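Local coordinates for MSHA biogenesis protein MshE (Vibrio cholerae, PDB 5HTL), which binds the second messenger cyclic di-GMP through its MshEN domain and takes part in biogenesis of the MSHA pilus, at the interface of chains A and B. Residues are numbered along the deposited sequence; one frame, centred on the assembly and turned at random. Chains: chain A/B, MSHA biogenesis protein MshE.

The interface of chains A and B. Residues chain A 119, 123-126; chain B 89.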
# COMPACT_ATOMS: atom_id res chain seq x y z
N LEU A 119 3.01 13.48 5.90
CA LEU A 119 2.57 14.17 4.69
C LEU A 119 2.91 15.65 4.69
O LEU A 119 3.35 16.21 3.69
CB LEU A 119 1.06 14.01 4.51
CG LEU A 119 0.54 12.72 3.88
CD1 LEU A 119 -0.90 12.46 4.29
CD2 LEU A 119 0.66 12.84 2.37
N PRO A 123 6.27 17.33 1.98
CA PRO A 123 5.32 17.68 0.92
C PRO A 123 5.95 17.54 -0.47
O PRO A 123 7.17 17.55 -0.61
CB PRO A 123 4.99 19.15 1.24
CG PRO A 123 6.19 19.66 1.90
CD PRO A 123 6.72 18.52 2.72
N ASP A 124 5.11 17.41 -1.49
CA ASP A 124 5.58 17.15 -2.86
C ASP A 124 6.46 15.91 -3.04
O ASP A 124 7.17 15.78 -4.04
CB ASP A 124 6.31 18.36 -3.45
CG ASP A 124 5.83 19.66 -2.89
OD1 ASP A 124 4.62 19.80 -2.62
OD2 ASP A 124 6.68 20.56 -2.71
N TYR A 125 6.44 15.02 -2.06
CA TYR A 125 6.83 13.64 -2.31
C TYR A 125 5.59 12.82 -2.02
O TYR A 125 4.86 13.13 -1.08
CB TYR A 125 7.95 13.20 -1.37
CG TYR A 125 9.34 13.65 -1.77
CD1 TYR A 125 9.99 13.09 -2.86
CD2 TYR A 125 10.01 14.62 -1.02
CE1 TYR A 125 11.27 13.49 -3.21
CE2 TYR A 125 11.29 15.03 -1.37
CZ TYR A 125 11.92 14.46 -2.46
OH TYR A 125 13.19 14.87 -2.80
N GLY A 126 5.35 11.80 -2.85
CA GLY A 126 4.33 10.80 -2.57
C GLY A 126 5.02 9.62 -1.92
O GLY A 126 6.26 9.54 -1.95
N ARG B 89 -0.55 13.01 -7.22
CA ARG B 89 -0.14 12.39 -5.97
C ARG B 89 -0.71 10.97 -5.85
O ARG B 89 -0.02 10.04 -5.41
CB ARG B 89 -0.62 13.25 -4.80
CG ARG B 89 -0.48 12.60 -3.45
CD ARG B 89 0.96 12.22 -3.21
NE ARG B 89 1.82 13.40 -3.09
CZ ARG B 89 2.19 13.93 -1.93
NH1 ARG B 89 2.97 15.00 -1.90
NH2 ARG B 89 1.78 13.37 -0.80
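The guanidinium of B:Arg89 turns one face, tilted and off centre, to the backbone joining A:Tyr125 to A:Gly126. The carbonyl oxygen A:Tyr125 O lies over that face, 2.8 Å from NH1 of B:Arg89. Short as this is, the N-H bonds lie in the guanidinium plane while the oxygen stands above it, so no hydrogen bond forms; if the group is charged as usual, the carbonyl dipole may be attracted to it. The carbonyl carbon of A:Tyr125 and CA of A:Gly126 lie over the same face, toward its rim. Glycine suits this place because, with no side chain, it lets the arginine stem come close: CD of B:Arg89 meets A:Gly126 CA at 3.7 Å.

At the rim of the guanidinium, in its plane, A:Leu119 brings the methyl CD2 to 3.4 Å from NH2 of B:Arg89, an apolar bumper from helix 112-121. The backbone N of A:Asp124 is also at this edge, near NH1; both are donors and cannot bond each other. A:Asp124 OD1, 5.1 Å from B:Arg89 NH1, may add a weak long-range attraction.

B:Arg89 leaves helix 84-90 with CG anti to its backbone N (chi1 170°), folds at chi2 and chi3, and chi4 (97°) sets the guanidinium plane. A long, flat-ended arginine can thus reach the turn leading into strand 126-131. The patch may be a minor part of a crystal contact: the copies do not meet in an exact two-fold, and the structure alone does not establish a dimer.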